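Local coordinates for protein maltose operon transcriptional repressor (Staphylococcus aureus subsp. aureus Mu50, PDB 3HCW) that probably acts as a DNA-binding repressor of the maltose operon, with a C-terminal domain resembling periplasmic sugar-binding proteins, at residues 123-137 with 153-167. Numbering follows the deposited sequence.
Sequences TRHVIEQGVDELIFI and FETVASQFNLDYQII
Phe153 wedges its ring against Leu134 and Phe136, packing helix 144-159 of a beta-alpha-beta unit in the periplasmic-binding-protein-like fold against strand 133-139, whose parallel neighbour is strand 163-169. Phe136 CB stands over the centre of the Phe153 ring, 3.7 Å from its centroid, a CH-pi contact. The two rings themselves meet obliquely, their planes at 53°. The first torsion of Phe153 turns CG away from the backbone N and sends the ring from the helix to the sheet, where CZ of Phe153 lies 3.6 Å from CB of Leu134. Thr123 OG1 comes to the edge of the same ring, but its hydrogen bond goes to Ser119 O within its own helix.

Helix segments 123-129 and 153-159 cross at -33°. Here Val156 and Ile127 slide past one another in opposite directions, bringing CG1 of Val156 within 3.7 Å of CD1 of Ile127. Ile127 also meets Leu162 tip to tip, while its CG2 lies over a face of the Phe160 ring. The Arg124 and Phe160 side chains cross at about a right angle, yet guanidinium and ring are nearly parallel, 10° apart, with NH1 of Arg124 3.4 Å from CZ of Phe160.

Alternating backbone bonds join the strands; Phe136 N to Gln165 O is nearly straight. Where the strands begin, one water bridges them, donating to Asp132 O at 2.6 Å and accepting from Asp163 N at 2.9 Å.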
# COMPACT_ATOMS: atom_id res chain seq x y z
N THR A 123 -9.21 -2.60 22.87
CA THR A 123 -10.53 -3.01 23.37
C THR A 123 -10.94 -2.13 24.55
O THR A 123 -12.09 -1.73 24.64
CB THR A 123 -10.60 -4.52 23.77
OG1 THR A 123 -10.06 -5.35 22.72
CG2 THR A 123 -12.04 -4.95 24.03
N ARG A 124 -10.01 -1.83 25.46
CA ARG A 124 -10.28 -0.94 26.60
C ARG A 124 -10.74 0.44 26.16
O ARG A 124 -11.71 0.97 26.70
CB ARG A 124 -9.04 -0.79 27.50
CG ARG A 124 -9.13 -1.47 28.86
CD ARG A 124 -10.11 -0.74 29.78
NE ARG A 124 -9.48 0.33 30.56
CZ ARG A 124 -10.15 1.21 31.31
NH1 ARG A 124 -11.47 1.17 31.39
NH2 ARG A 124 -9.49 2.14 31.98
N HIS A 125 -10.04 1.01 25.18
CA HIS A 125 -10.35 2.34 24.65
C HIS A 125 -11.77 2.49 24.13
O HIS A 125 -12.44 3.51 24.41
CB HIS A 125 -9.35 2.75 23.57
CG HIS A 125 -9.82 3.89 22.72
ND1 HIS A 125 -9.82 5.20 23.17
CD2 HIS A 125 -10.31 3.93 21.46
CE1 HIS A 125 -10.29 5.99 22.23
NE2 HIS A 125 -10.59 5.24 21.18
N VAL A 126 -12.24 1.49 23.37
CA VAL A 126 -13.61 1.55 22.85
C VAL A 126 -14.64 1.46 23.98
O VAL A 126 -15.68 2.13 23.92
CB VAL A 126 -13.91 0.56 21.66
CG1 VAL A 126 -12.90 0.75 20.56
CG2 VAL A 126 -13.93 -0.89 22.10
N ILE A 127 -14.32 0.69 25.02
CA ILE A 127 -15.18 0.57 26.20
C ILE A 127 -15.24 1.89 26.96
O ILE A 127 -16.31 2.30 27.40
CB ILE A 127 -14.74 -0.62 27.09
CG1 ILE A 127 -15.00 -1.94 26.33
CG2 ILE A 127 -15.45 -0.61 28.44
CD1 ILE A 127 -14.67 -3.21 27.11
N GLU A 128 -14.10 2.58 27.05
CA GLU A 128 -14.01 3.91 27.65
C GLU A 128 -14.88 4.96 26.97
O GLU A 128 -15.28 5.93 27.60
CB GLU A 128 -12.55 4.39 27.71
CG GLU A 128 -11.69 3.65 28.73
CD GLU A 128 -10.20 4.01 28.66
OE1 GLU A 128 -9.66 4.14 27.54
OE2 GLU A 128 -9.57 4.14 29.73
N GLN A 129 -15.18 4.76 25.68
CA GLN A 129 -16.10 5.65 24.96
C GLN A 129 -17.56 5.32 25.26
O GLN A 129 -18.44 6.15 25.05
CB GLN A 129 -15.85 5.59 23.45
CG GLN A 129 -14.41 5.84 23.03
CD GLN A 129 -13.77 6.99 23.77
OE1 GLN A 129 -12.88 6.79 24.60
NE2 GLN A 129 -14.22 8.21 23.49
N GLY A 130 -17.81 4.10 25.74
CA GLY A 130 -19.15 3.66 26.10
C GLY A 130 -19.75 2.74 25.05
O GLY A 130 -20.25 3.19 24.03
N VAL A 131 -19.67 1.43 25.30
CA VAL A 131 -20.27 0.45 24.40
C VAL A 131 -21.03 -0.62 25.16
O VAL A 131 -20.73 -0.91 26.31
CB VAL A 131 -19.24 -0.28 23.48
CG1 VAL A 131 -18.89 0.57 22.30
CG2 VAL A 131 -18.01 -0.68 24.25
N ASP A 132 -22.01 -1.21 24.49
CA ASP A 132 -22.77 -2.30 25.07
C ASP A 132 -22.28 -3.64 24.54
O ASP A 132 -22.10 -4.58 25.32
CB ASP A 132 -24.27 -2.11 24.80
CG ASP A 132 -24.82 -0.83 25.41
OD1 ASP A 132 -25.28 0.04 24.65
OD2 ASP A 132 -24.78 -0.69 26.66
N GLU A 133 -22.04 -3.71 23.24
CA GLU A 133 -21.70 -4.95 22.56
C GLU A 133 -20.47 -4.78 21.65
O GLU A 133 -20.30 -3.74 21.03
CB GLU A 133 -22.92 -5.45 21.77
CG GLU A 133 -23.00 -6.97 21.59
CD GLU A 133 -22.68 -7.43 20.18
OE1 GLU A 133 -23.29 -6.91 19.22
OE2 GLU A 133 -21.83 -8.34 20.03
N LEU A 134 -19.62 -5.80 21.60
CA LEU A 134 -18.39 -5.78 20.81
C LEU A 134 -18.33 -6.90 19.78
O LEU A 134 -18.80 -8.02 20.03
CB LEU A 134 -17.17 -5.86 21.73
CG LEU A 134 -16.97 -4.78 22.80
CD1 LEU A 134 -16.06 -5.26 23.91
CD2 LEU A 134 -16.44 -3.51 22.17
N ILE A 135 -17.76 -6.60 18.61
CA ILE A 135 -17.55 -7.57 17.53
C ILE A 135 -16.08 -7.55 17.12
O ILE A 135 -15.52 -6.49 16.82
CB ILE A 135 -18.45 -7.26 16.30
CG1 ILE A 135 -19.93 -7.21 16.69
CG2 ILE A 135 -18.24 -8.30 15.19
CD1 ILE A 135 -20.74 -6.16 15.93
N PHE A 136 -15.44 -8.72 17.13
CA PHE A 136 -14.09 -8.88 16.57
C PHE A 136 -14.16 -9.65 15.26
O PHE A 136 -14.74 -10.73 15.20
CB PHE A 136 -13.14 -9.61 17.53
CG PHE A 136 -11.67 -9.44 17.18
CD1 PHE A 136 -10.91 -8.43 17.78
CD2 PHE A 136 -11.05 -10.30 16.26
CE1 PHE A 136 -9.56 -8.26 17.47
CE2 PHE A 136 -9.70 -10.14 15.94
CZ PHE A 136 -8.95 -9.12 16.55
N ILE A 137 -13.56 -9.08 14.22
CA ILE A 137 -13.55 -9.71 12.91
C ILE A 137 -12.14 -10.16 12.56
O ILE A 137 -11.19 -9.38 12.60
CB ILE A 137 -14.16 -8.78 11.82
CG1 ILE A 137 -15.55 -8.30 12.24
CG2 ILE A 137 -14.21 -9.49 10.48
CD1 ILE A 137 -16.30 -7.51 11.19
N PHE A 153 -8.86 -9.27 23.29
CA PHE A 153 -10.19 -8.71 23.07
C PHE A 153 -11.20 -9.35 24.02
O PHE A 153 -11.95 -8.64 24.71
CB PHE A 153 -10.60 -8.95 21.61
CG PHE A 153 -12.05 -8.71 21.31
CD1 PHE A 153 -12.51 -7.42 21.06
CD2 PHE A 153 -12.96 -9.77 21.25
CE1 PHE A 153 -13.86 -7.19 20.76
CE2 PHE A 153 -14.29 -9.55 20.96
CZ PHE A 153 -14.74 -8.26 20.71
N GLU A 154 -11.21 -10.68 24.03
CA GLU A 154 -12.08 -11.49 24.87
C GLU A 154 -11.85 -11.23 26.35
O GLU A 154 -12.79 -11.30 27.14
CB GLU A 154 -11.85 -12.98 24.59
CG GLU A 154 -12.39 -13.49 23.27
CD GLU A 154 -12.31 -15.01 23.18
OE1 GLU A 154 -11.23 -15.57 23.45
OE2 GLU A 154 -13.33 -15.65 22.85
N THR A 155 -10.60 -10.98 26.74
CA THR A 155 -10.27 -10.73 28.14
C THR A 155 -10.81 -9.39 28.64
O THR A 155 -11.40 -9.35 29.71
CB THR A 155 -8.76 -10.86 28.41
OG1 THR A 155 -8.34 -12.20 28.16
CG2 THR A 155 -8.45 -10.54 29.86
N VAL A 156 -10.64 -8.31 27.88
CA VAL A 156 -11.15 -6.99 28.31
C VAL A 156 -12.68 -6.96 28.27
O VAL A 156 -13.34 -6.42 29.17
CB VAL A 156 -10.54 -5.83 27.50
CG1 VAL A 156 -11.23 -4.51 27.80
CG2 VAL A 156 -9.10 -5.69 27.84
N ALA A 157 -13.25 -7.60 27.25
CA ALA A 157 -14.69 -7.75 27.13
C ALA A 157 -15.29 -8.54 28.28
O ALA A 157 -16.35 -8.17 28.79
CB ALA A 157 -15.06 -8.37 25.79
N SER A 158 -14.62 -9.61 28.72
CA SER A 158 -15.14 -10.39 29.85
C SER A 158 -14.92 -9.65 31.16
O SER A 158 -15.79 -9.67 32.04
CB SER A 158 -14.56 -11.81 29.91
OG SER A 158 -13.14 -11.80 29.93
N GLN A 159 -13.77 -8.98 31.27
CA GLN A 159 -13.43 -8.16 32.44
C GLN A 159 -14.46 -7.06 32.75
O GLN A 159 -14.73 -6.74 33.92
CB GLN A 159 -12.03 -7.55 32.29
CG GLN A 159 -11.53 -6.77 33.50
CD GLN A 159 -11.16 -7.66 34.65
OE1 GLN A 159 -10.02 -8.12 34.74
NE2 GLN A 159 -12.11 -7.89 35.57
N PHE A 160 -15.06 -6.50 31.70
CA PHE A 160 -16.09 -5.49 31.87
C PHE A 160 -17.49 -6.06 31.68
O PHE A 160 -18.48 -5.30 31.61
CB PHE A 160 -15.80 -4.28 30.97
CG PHE A 160 -14.62 -3.45 31.44
CD1 PHE A 160 -14.83 -2.25 32.13
CD2 PHE A 160 -13.31 -3.88 31.21
CE1 PHE A 160 -13.75 -1.48 32.56
CE2 PHE A 160 -12.22 -3.11 31.65
CZ PHE A 160 -12.44 -1.91 32.33
N ASN A 161 -17.56 -7.40 31.64
CA ASN A 161 -18.82 -8.17 31.50
C ASN A 161 -19.70 -7.69 30.34
O ASN A 161 -20.89 -7.43 30.51
CB ASN A 161 -19.60 -8.19 32.83
CG ASN A 161 -20.56 -9.36 32.94
OD1 ASN A 161 -21.78 -9.18 32.92
ND2 ASN A 161 -20.03 -10.57 33.06
N LEU A 162 -19.07 -7.54 29.18
CA LEU A 162 -19.75 -7.10 27.97
C LEU A 162 -20.05 -8.26 27.04
O LEU A 162 -19.33 -9.27 27.03
CB LEU A 162 -18.92 -6.04 27.23
CG LEU A 162 -19.35 -4.57 27.33
CD1 LEU A 162 -19.52 -4.08 28.76
CD2 LEU A 162 -18.36 -3.69 26.60
N ASP A 163 -21.13 -8.12 26.26
CA ASP A 163 -21.47 -9.11 25.25
C ASP A 163 -20.58 -8.90 24.05
O ASP A 163 -20.31 -7.76 23.64
CB ASP A 163 -22.94 -8.99 24.84
CG ASP A 163 -23.89 -9.41 25.95
OD1 ASP A 163 -24.97 -8.79 26.08
OD2 ASP A 163 -23.55 -10.35 26.71
N TYR A 164 -20.10 -10.00 23.49
CA TYR A 164 -19.23 -9.95 22.33
C TYR A 164 -19.40 -11.18 21.44
O TYR A 164 -19.86 -12.22 21.91
CB TYR A 164 -17.76 -9.80 22.74
CG TYR A 164 -17.14 -10.99 23.44
CD1 TYR A 164 -16.54 -12.03 22.71
CD2 TYR A 164 -17.14 -11.08 24.83
CE1 TYR A 164 -15.96 -13.12 23.35
CE2 TYR A 164 -16.56 -12.18 25.48
CZ TYR A 164 -15.97 -13.19 24.74
OH TYR A 164 -15.39 -14.26 25.37
N GLN A 165 -19.01 -11.03 20.18
CA GLN A 165 -18.93 -12.13 19.24
C GLN A 165 -17.65 -12.07 18.39
O GLN A 165 -17.06 -11.01 18.22
CB GLN A 165 -20.18 -12.13 18.35
CG GLN A 165 -20.30 -10.93 17.44
CD GLN A 165 -21.47 -11.03 16.50
OE1 GLN A 165 -22.42 -10.25 16.59
NE2 GLN A 165 -21.42 -11.99 15.58
N ILE A 166 -17.22 -13.23 17.89
CA ILE A 166 -16.07 -13.35 16.98
C ILE A 166 -16.62 -13.80 15.63
O ILE A 166 -17.43 -14.73 15.55
CB ILE A 166 -15.00 -14.40 17.47
CG1 ILE A 166 -14.60 -14.20 18.95
CG2 ILE A 166 -13.76 -14.42 16.57
CD1 ILE A 166 -13.91 -12.87 19.28
N ILE A 167 -16.20 -13.11 14.57
CA ILE A 167 -16.55 -13.50 13.21
C ILE A 167 -15.26 -13.78 12.46
O ILE A 167 -14.36 -12.94 12.41
CB ILE A 167 -17.34 -12.39 12.46
CG1 ILE A 167 -18.69 -12.12 13.13
CG2 ILE A 167 -17.50 -12.74 10.96
CD1 ILE A 167 -19.40 -10.88 12.61
O HOH W 1 -23.13 -6.23 27.03